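Local coordinates for protein Pcdhgc3 (Mus musculus, PDB 4ZI8), which probably acts as a calcium-dependent cell-adhesion protein in establishing specific neuronal connections, represented here by its first three extracellular cadherin repeats, at residues Arg84-Leu98 with Ser110-Asn122. Sequence-based numbering, arbitrary orientation.
With CA (calcium ion), chain O; CA (calcium ion), chain P; CA (calcium ion), chain N.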
loop_
_atom_site.group_PDB
_atom_site.type_symbol
_atom_site.label_atom_id
_atom_site.label_comp_id
_atom_site.label_asym_id
_atom_site.label_seq_id
_atom_site.Cartn_x
_atom_site.Cartn_y
_atom_site.Cartn_z
ATOM N N ARG B 84 -11.002 33.713 25.028
ATOM C CA ARG B 84 -9.577 33.731 24.749
ATOM C C ARG B 84 -9.292 33.058 23.393
ATOM O O ARG B 84 -8.390 33.485 22.685
ATOM C CB ARG B 84 -8.787 33.053 25.894
ATOM C CG ARG B 84 -7.258 33.304 25.899
ATOM C CD ARG B 84 -6.483 32.066 26.354
ATOM N NE ARG B 84 -6.731 30.955 25.444
ATOM C CZ ARG B 84 -6.165 30.829 24.251
ATOM N NH1 ARG B 84 -5.271 31.712 23.830
ATOM N NH2 ARG B 84 -6.488 29.819 23.480
ATOM N N GLU B 85 -10.059 32.033 23.006
ATOM C CA GLU B 85 -9.749 31.345 21.760
ATOM C C GLU B 85 -9.919 32.283 20.577
ATOM O O GLU B 85 -9.081 32.299 19.669
ATOM C CB GLU B 85 -10.615 30.073 21.580
ATOM C CG GLU B 85 -10.061 28.869 22.343
ATOM C CD GLU B 85 -10.193 29.027 23.857
ATOM O OE1 GLU B 85 -11.307 29.294 24.335
ATOM O OE2 GLU B 85 -9.198 28.877 24.589
ATOM N N GLU B 86 -10.993 33.060 20.583
ATOM C CA GLU B 86 -11.237 34.050 19.540
ATOM C C GLU B 86 -10.244 35.190 19.589
ATOM O O GLU B 86 -9.816 35.701 18.557
ATOM C CB GLU B 86 -12.633 34.637 19.667
ATOM C CG GLU B 86 -12.989 35.561 18.512
ATOM C CD GLU B 86 -14.296 36.284 18.757
ATOM O OE1 GLU B 86 -14.717 36.393 19.928
ATOM O OE2 GLU B 86 -14.910 36.738 17.784
ATOM N N LEU B 87 -9.901 35.607 20.794
ATOM C CA LEU B 87 -9.077 36.803 20.968
ATOM C C LEU B 87 -7.666 36.565 20.487
ATOM O O LEU B 87 -7.087 37.406 19.774
ATOM C CB LEU B 87 -9.056 37.218 22.434
ATOM C CG LEU B 87 -10.312 37.933 22.947
ATOM C CD1 LEU B 87 -10.332 38.022 24.469
ATOM C CD2 LEU B 87 -10.301 39.314 22.379
ATOM N N CYS B 88 -7.130 35.404 20.866
ATOM C CA CYS B 88 -5.690 35.207 20.842
ATOM C C CYS B 88 -5.271 33.846 20.285
ATOM O O CYS B 88 -4.086 33.515 20.306
ATOM C CB CYS B 88 -5.119 35.388 22.256
ATOM S SG CYS B 88 -5.295 37.073 22.913
ATOM N N GLY B 89 -6.222 33.083 19.752
ATOM C CA GLY B 89 -5.926 31.799 19.143
ATOM C C GLY B 89 -5.026 30.928 19.991
ATOM O O GLY B 89 -5.319 30.689 21.154
ATOM N N THR B 90 -3.901 30.482 19.435
ATOM C CA THR B 90 -2.969 29.682 20.233
ATOM C C THR B 90 -1.767 30.450 20.830
ATOM O O THR B 90 -0.797 29.829 21.300
ATOM C CB THR B 90 -2.407 28.518 19.425
ATOM O OG1 THR B 90 -1.780 29.019 18.235
ATOM C CG2 THR B 90 -3.519 27.514 19.073
ATOM N N LEU B 91 -1.801 31.771 20.774
ATOM C CA LEU B 91 -0.805 32.589 21.487
ATOM C C LEU B 91 -0.770 32.193 22.948
ATOM O O LEU B 91 -1.809 31.976 23.544
ATOM C CB LEU B 91 -1.132 34.071 21.364
ATOM C CG LEU B 91 -1.067 34.676 19.967
ATOM C CD1 LEU B 91 -1.459 36.147 20.031
ATOM C CD2 LEU B 91 0.318 34.529 19.433
ATOM N N PRO B 92 0.424 32.079 23.535
ATOM C CA PRO B 92 0.504 31.578 24.908
ATOM C C PRO B 92 0.017 32.583 25.942
ATOM O O PRO B 92 -0.294 32.187 27.068
ATOM C CB PRO B 92 1.991 31.295 25.081
ATOM C CG PRO B 92 2.643 32.282 24.180
ATOM C CD PRO B 92 1.755 32.322 22.964
ATOM N N SER B 93 -0.047 33.860 25.586
ATOM C CA SER B 93 -0.610 34.862 26.487
ATOM C C SER B 93 -1.574 35.782 25.750
ATOM O O SER B 93 -1.373 36.091 24.572
ATOM C CB SER B 93 0.496 35.686 27.154
ATOM O OG SER B 93 1.008 36.673 26.278
ATOM N N CYS B 94 -2.603 36.226 26.468
ATOM C CA CYS B 94 -3.663 37.022 25.897
ATOM C C CYS B 94 -3.986 38.269 26.739
ATOM O O CYS B 94 -4.535 38.157 27.817
ATOM C CB CYS B 94 -4.910 36.180 25.772
ATOM S SG CYS B 94 -6.170 36.890 24.756
ATOM N N THR B 95 -3.694 39.438 26.215
ATOM C CA THR B 95 -3.924 40.687 26.960
ATOM C C THR B 95 -4.838 41.565 26.150
ATOM O O THR B 95 -4.580 41.792 24.964
ATOM C CB THR B 95 -2.628 41.436 27.217
ATOM O OG1 THR B 95 -1.740 40.591 27.940
ATOM C CG2 THR B 95 -2.883 42.718 28.034
ATOM N N VAL B 96 -5.923 42.024 26.753
ATOM C CA VAL B 96 -6.770 42.995 26.096
ATOM C C VAL B 96 -6.327 44.388 26.587
ATOM O O VAL B 96 -6.213 44.593 27.783
ATOM C CB VAL B 96 -8.244 42.780 26.433
ATOM C CG1 VAL B 96 -9.116 43.935 25.924
ATOM C CG2 VAL B 96 -8.747 41.446 25.864
ATOM N N THR B 97 -6.050 45.318 25.692
ATOM C CA THR B 97 -5.699 46.661 26.147
ATOM C C THR B 97 -6.868 47.593 25.899
ATOM O O THR B 97 -7.687 47.381 24.993
ATOM C CB THR B 97 -4.455 47.187 25.457
ATOM O OG1 THR B 97 -4.708 47.263 24.048
ATOM C CG2 THR B 97 -3.292 46.240 25.696
ATOM N N LEU B 98 -6.993 48.590 26.752
ATOM C CA LEU B 98 -8.017 49.586 26.571
ATOM C C LEU B 98 -7.515 50.900 27.160
ATOM O O LEU B 98 -6.418 50.970 27.733
ATOM C CB LEU B 98 -9.330 49.154 27.226
ATOM C CG LEU B 98 -9.336 49.007 28.746
ATOM C CD1 LEU B 98 -10.724 49.241 29.283
ATOM C CD2 LEU B 98 -8.839 47.641 29.180
ATOM N N SER B 110 -3.945 54.291 30.240
ATOM C CA SER B 110 -3.932 52.947 29.679
ATOM C C SER B 110 -4.335 51.951 30.735
ATOM O O SER B 110 -4.004 52.104 31.915
ATOM C CB SER B 110 -2.542 52.575 29.150
ATOM O OG SER B 110 -2.296 53.226 27.923
ATOM N N ALA B 111 -5.023 50.912 30.306
ATOM C CA ALA B 111 -5.342 49.806 31.182
ATOM C C ALA B 111 -5.188 48.497 30.401
ATOM O O ALA B 111 -5.215 48.482 29.160
ATOM C CB ALA B 111 -6.730 49.940 31.723
ATOM N N GLU B 112 -5.025 47.398 31.110
ATOM C CA GLU B 112 -4.883 46.126 30.415
ATOM C C GLU B 112 -5.336 44.972 31.281
ATOM O O GLU B 112 -5.227 45.006 32.513
ATOM C CB GLU B 112 -3.445 45.926 29.931
ATOM C CG GLU B 112 -2.426 45.768 30.997
ATOM C CD GLU B 112 -0.996 45.872 30.464
ATOM O OE1 GLU B 112 -0.754 46.525 29.424
ATOM O OE2 GLU B 112 -0.102 45.304 31.110
ATOM N N VAL B 113 -5.907 43.959 30.615
ATOM C CA VAL B 113 -6.521 42.830 31.306
ATOM C C VAL B 113 -5.968 41.585 30.645
ATOM O O VAL B 113 -6.096 41.422 29.422
ATOM C CB VAL B 113 -8.070 42.863 31.245
ATOM C CG1 VAL B 113 -8.666 41.638 31.917
ATOM C CG2 VAL B 113 -8.614 44.116 31.917
ATOM N N VAL B 114 -5.263 40.771 31.427
ATOM C CA VAL B 114 -4.799 39.464 30.960
ATOM C C VAL B 114 -5.979 38.496 30.981
ATOM O O VAL B 114 -6.695 38.385 31.990
ATOM C CB VAL B 114 -3.655 38.917 31.819
ATOM C CG1 VAL B 114 -3.240 37.503 31.317
ATOM C CG2 VAL B 114 -2.466 39.893 31.814
ATOM N N VAL B 115 -6.209 37.821 29.857
ATOM C CA VAL B 115 -7.317 36.883 29.760
ATOM C C VAL B 115 -6.744 35.467 29.796
ATOM O O VAL B 115 -6.026 35.036 28.878
ATOM C CB VAL B 115 -8.144 37.131 28.500
ATOM C CG1 VAL B 115 -9.266 36.093 28.369
ATOM C CG2 VAL B 115 -8.728 38.571 28.528
ATOM N N GLN B 116 -6.995 34.779 30.904
ATOM C CA GLN B 116 -6.398 33.476 31.157
ATOM C C GLN B 116 -7.242 32.341 30.594
ATOM O O GLN B 116 -8.458 32.368 30.702
ATOM C CB GLN B 116 -6.200 33.274 32.654
ATOM C CG GLN B 116 -5.280 34.349 33.277
ATOM C CD GLN B 116 -5.338 34.375 34.791
ATOM O OE1 GLN B 116 -6.360 34.025 35.396
ATOM N NE2 GLN B 116 -4.245 34.814 35.417
ATOM N N ASP B 117 -6.573 31.324 30.044
ATOM C CA ASP B 117 -7.235 30.170 29.414
ATOM C C ASP B 117 -7.992 29.327 30.382
ATOM O O ASP B 117 -7.501 29.054 31.461
ATOM C CB ASP B 117 -6.204 29.279 28.712
ATOM C CG ASP B 117 -6.848 28.232 27.814
ATOM O OD1 ASP B 117 -7.815 28.558 27.093
ATOM O OD2 ASP B 117 -6.373 27.075 27.794
ATOM N N ILE B 118 -9.192 28.883 30.009
ATOM C CA ILE B 118 -9.799 27.785 30.738
ATOM C C ILE B 118 -10.017 26.650 29.741
ATOM O O ILE B 118 -10.038 26.857 28.510
ATOM C CB ILE B 118 -11.149 28.177 31.460
ATOM C CG1 ILE B 118 -12.256 28.405 30.445
ATOM C CG2 ILE B 118 -10.955 29.450 32.359
ATOM C CD1 ILE B 118 -13.607 28.838 31.060
ATOM N N ASN B 119 -10.152 25.447 30.260
ATOM C CA ASN B 119 -10.326 24.296 29.380
ATOM C C ASN B 119 -11.766 24.117 28.937
ATOM O O ASN B 119 -12.403 23.078 29.257
ATOM C CB ASN B 119 -9.835 23.001 30.037
ATOM C CG ASN B 119 -9.608 21.898 28.989
ATOM O OD1 ASN B 119 -9.386 22.200 27.816
ATOM N ND2 ASN B 119 -9.720 20.637 29.389
ATOM N N ASP B 120 -12.271 25.097 28.172
ATOM C CA ASP B 120 -13.648 25.078 27.683
ATOM C C ASP B 120 -13.791 24.455 26.294
ATOM O O ASP B 120 -14.892 24.477 25.723
ATOM C CB ASP B 120 -14.249 26.498 27.672
ATOM C CG ASP B 120 -13.344 27.551 27.014
ATOM O OD1 ASP B 120 -12.149 27.291 26.775
ATOM O OD2 ASP B 120 -13.816 28.704 26.796
ATOM N N ASN B 121 -12.730 23.852 25.759
ATOM C CA ASN B 121 -12.866 23.120 24.478
ATOM C C ASN B 121 -12.351 21.675 24.494
ATOM O O ASN B 121 -11.250 21.382 25.042
ATOM C CB ASN B 121 -12.141 23.888 23.369
ATOM C CG ASN B 121 -12.717 25.275 23.133
ATOM O OD1 ASN B 121 -13.609 25.455 22.288
ATOM N ND2 ASN B 121 -12.212 26.274 23.875
ATOM N N ASN B 122 -13.153 20.788 23.908
ATOM C CA ASN B 122 -12.716 19.441 23.500
ATOM C C ASN B 122 -11.732 19.533 22.361
ATOM O O ASN B 122 -11.812 20.459 21.564
ATOM C CB ASN B 122 -13.881 18.589 23.004
ATOM C CG ASN B 122 -14.953 18.385 24.026
ATOM O OD1 ASN B 122 -14.689 18.276 25.211
ATOM N ND2 ASN B 122 -16.196 18.282 23.554
HETATM CA CA CA O . -9.982 28.079 26.513
HETATM CA CA CA P . -13.181 30.164 25.242
HETATM CA CA CA N . -9.046 21.630 25.622
HETATM O O HOH W 1 -3.465 34.757 28.995
HETATM O O HOH W 2 -14.424 28.731 23.755
#
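Strands 95-98 and 110-116 pair antiparallel, their axes 4.6 Å apart at closest, with Val96-Val113 and Leu98-Ala111 as hydrogen-bonded pairs and Thr95-Val114 and Thr97-Glu112 as non-hydrogen-bonded pairs. The ladder starts with a nearly straight bond from Val115 N to Cys94 O (2.7 Å). Beside it, one water links Cys94 N to Val115 O. Val115 packs against both helix 84-88 and strand 95-98: its CG1 meets Arg84 CB at 3.9 Å, and its CG2 touches Val96 CG2. At the other end, Leu98 CD2 lies against Ala111 CB. The Cys88-Cys94 disulfide ties helix 84-88 to the approach of strand 95-98.

Past the strand, the contact becomes a calcium site. Arg84 NE donates to Asp117 OD1 (3.1 Å) from above the carboxylate plane, and the guanidinium and carboxylate planes stand 89° apart. CG of Arg84 is anti to the backbone N (chi1 -166°), and bends at chi2 and chi3 turn the guanidinium back to its own segment. There NH1 and NH2 both grip Gly89 O, and NH2 also bridges to Glu85 OE2 (3.1 Å). A methionine at Arg84 would probably leave Gly89 O without its two donors, and leave the Asp117 and Glu85 carboxylates to the calcium ion without the guanidinium charge beside them. Glu85 grips one calcium ion with both oxygens, OE2 at 2.2 Å and OE1 at 2.8 Å, together with Asp117 OD1, Ile118 O and Asp120 OD1. Glu85 OE1 also reaches a second calcium ion, which Asp120 OD2 binds too. A third is held by Asn119 OD1 and Asn121 O.

Glu29, Glu30, Asp83 and Asp153 help complete these sites, which form the calcium-binding linker between the first two cadherin repeats. Asp117 OD2 has a further partner in Asn157. Strand 24-28 runs parallel to strand 107-116 on the edge away from strand 95-102, and Phe67 of strand 67-69 packs on Val96 and Val113.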